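Local coordinates for stringent starvation protein A homolog (Haemophilus influenzae, PDB 3LYK) that probably associates in equimolar amounts with the RNA polymerase holoenzyme, but not with the core enzyme, and belongs to the glutathione S-transferase superfamily, at the interface of chains A and B. Sequence-based numbering; all coordinates share one arbitrary frame. Chains: chain A/B, Stringent starvation protein A homolog.

The interface of chains A and B. Residues chain A 89-90, 93-94, 97; chain B 63-65, 70, 74.
Helix 89-105 of chain A lies against strand 63-66 and helix 68-78 of chain B, and the face of the helix that touches, including A:Val90, A:Ala93, A:Lys94 and A:Leu97, is consistent with the idea that a short side chain can let a helix settle closely on a neighbouring subunit. The helix opens the C-terminal GST domain, while the strand and helix it meets belong to the thioredoxin-like N-terminal domain of the partner, a cross-domain pairing that resembles the one in GST dimers and so probably reflects a genuine dimer, though the structure alone does not show this. A:Ala93 is the centre of the patch. Its methyl CB is received between the ring of B:Tyr74, 3.8 Å from CD1, and the branched tip of B:Leu65, whose CD2 also comes to 3.8 Å of that CB. The tyrosine ring is brought here with CG anti to the backbone N (chi1 167°), and it presents an edge to the start of the helix, with the carbonyl carbon of A:Pro89 in the ring plane. A:Val90 lies alongside the same ring and points the same way, its CG2 4.0 Å from CE1. One turn beyond A:Val90, the aliphatic part of A:Lys94 meets B:Leu63, CD1 of the leucine lying 3.7 Å from CG of the lysine; the contact thus uses the stem of the lysine rather than its amine. No polar atom of one chain bonds to the other in this patch, which rests on van der Waals contact and recurs with the chains exchanged about the two-fold axis. At the far end A:Leu97 divides its branches: its side chain and that of B:Ile70 cross at about a right angle, their CD1 atoms 3.8 Å apart, while CD2 of A:Leu97 sits 3.6 Å from the backbone O of B:Val64.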
loop_
_atom_site.group_PDB
_atom_site.type_symbol
_atom_site.label_atom_id
_atom_site.label_comp_id
_atom_site.label_asym_id
_atom_site.label_seq_id
_atom_site.Cartn_x
_atom_site.Cartn_y
_atom_site.Cartn_z
ATOM N N PRO A 89 -14.031 7.843 -6.642
ATOM C CA PRO A 89 -12.683 8.038 -6.055
ATOM C C PRO A 89 -12.698 8.298 -4.543
ATOM O O PRO A 89 -11.885 7.716 -3.820
ATOM C CB PRO A 89 -12.122 9.253 -6.849
ATOM C CG PRO A 89 -12.802 9.099 -8.214
ATOM C CD PRO A 89 -14.221 8.659 -7.866
ATOM N N VAL A 90 -13.636 9.098 -4.059
ATOM C CA VAL A 90 -13.723 9.379 -2.611
ATOM C C VAL A 90 -13.973 8.080 -1.813
ATOM O O VAL A 90 -13.226 7.774 -0.872
ATOM C CB VAL A 90 -14.798 10.484 -2.240
ATOM C CG1 VAL A 90 -15.011 10.535 -0.729
ATOM C CG2 VAL A 90 -14.355 11.876 -2.718
ATOM N N ALA A 93 -10.982 5.688 -1.783
ATOM C CA ALA A 93 -9.905 6.187 -0.939
ATOM C C ALA A 93 -10.238 5.922 0.533
ATOM O O ALA A 93 -9.387 5.491 1.293
ATOM C CB ALA A 93 -9.685 7.755 -1.182
ATOM N N LYS A 94 -11.467 6.199 0.925
ATOM C CA LYS A 94 -11.909 5.901 2.288
ATOM C C LYS A 94 -11.721 4.411 2.632
ATOM O O LYS A 94 -11.183 4.076 3.684
ATOM C CB LYS A 94 -13.338 6.380 2.483
ATOM C CG LYS A 94 -13.397 7.907 2.544
ATOM C CD LYS A 94 -14.822 8.484 2.572
ATOM C CE LYS A 94 -15.476 8.303 3.913
ATOM N NZ LYS A 94 -16.504 9.380 4.078
ATOM N N LEU A 97 -8.192 3.478 3.077
ATOM C CA LEU A 97 -7.649 3.989 4.324
ATOM C C LEU A 97 -8.119 3.132 5.508
ATOM O O LEU A 97 -7.331 2.860 6.399
ATOM C CB LEU A 97 -8.072 5.432 4.547
ATOM C CG LEU A 97 -7.231 6.200 5.553
ATOM C CD1 LEU A 97 -5.769 6.361 5.075
ATOM C CD2 LEU A 97 -7.889 7.590 5.805
ATOM N N LEU B 63 -13.213 15.241 3.743
ATOM C CA LEU B 63 -12.378 14.065 3.510
ATOM C C LEU B 63 -10.987 14.287 4.083
ATOM O O LEU B 63 -10.351 15.314 3.784
ATOM C CB LEU B 63 -12.291 13.765 2.003
ATOM C CG LEU B 63 -11.387 12.611 1.546
ATOM C CD1 LEU B 63 -11.880 11.217 2.000
ATOM C CD2 LEU B 63 -11.188 12.665 0.039
ATOM N N VAL B 64 -10.504 13.337 4.874
ATOM C CA VAL B 64 -9.119 13.368 5.360
ATOM C C VAL B 64 -8.336 12.149 4.883
ATOM O O VAL B 64 -8.670 11.011 5.234
ATOM C CB VAL B 64 -9.048 13.481 6.933
ATOM C CG1 VAL B 64 -7.589 13.363 7.434
ATOM C CG2 VAL B 64 -9.724 14.780 7.423
ATOM N N LEU B 65 -7.284 12.353 4.096
ATOM C CA LEU B 65 -6.441 11.218 3.681
ATOM C C LEU B 65 -5.009 11.331 4.190
ATOM O O LEU B 65 -4.466 12.425 4.231
ATOM C CB LEU B 65 -6.398 11.132 2.139
ATOM C CG LEU B 65 -7.713 10.804 1.426
ATOM C CD1 LEU B 65 -7.471 10.709 -0.076
ATOM C CD2 LEU B 65 -8.303 9.476 1.964
ATOM N N ILE B 70 -2.033 6.117 -1.031
ATOM C CA ILE B 70 -3.475 6.270 -1.070
ATOM C C ILE B 70 -3.857 7.635 -1.625
ATOM O O ILE B 70 -4.801 7.770 -2.419
ATOM C CB ILE B 70 -4.088 6.090 0.322
ATOM C CG1 ILE B 70 -3.902 4.626 0.761
ATOM C CG2 ILE B 70 -5.593 6.454 0.322
ATOM C CD1 ILE B 70 -4.569 4.314 2.069
ATOM N N TYR B 74 -5.825 8.247 -5.148
ATOM C CA TYR B 74 -7.001 9.107 -5.105
ATOM C C TYR B 74 -6.955 10.252 -6.138
ATOM O O TYR B 74 -7.950 10.538 -6.852
ATOM C CB TYR B 74 -7.160 9.662 -3.685
ATOM C CG TYR B 74 -8.161 10.822 -3.580
ATOM C CD1 TYR B 74 -9.542 10.593 -3.699
ATOM C CD2 TYR B 74 -7.721 12.148 -3.384
ATOM C CE1 TYR B 74 -10.482 11.662 -3.626
ATOM C CE2 TYR B 74 -8.632 13.191 -3.312
ATOM C CZ TYR B 74 -10.007 12.943 -3.428
ATOM O OH TYR B 74 -10.908 13.971 -3.334
#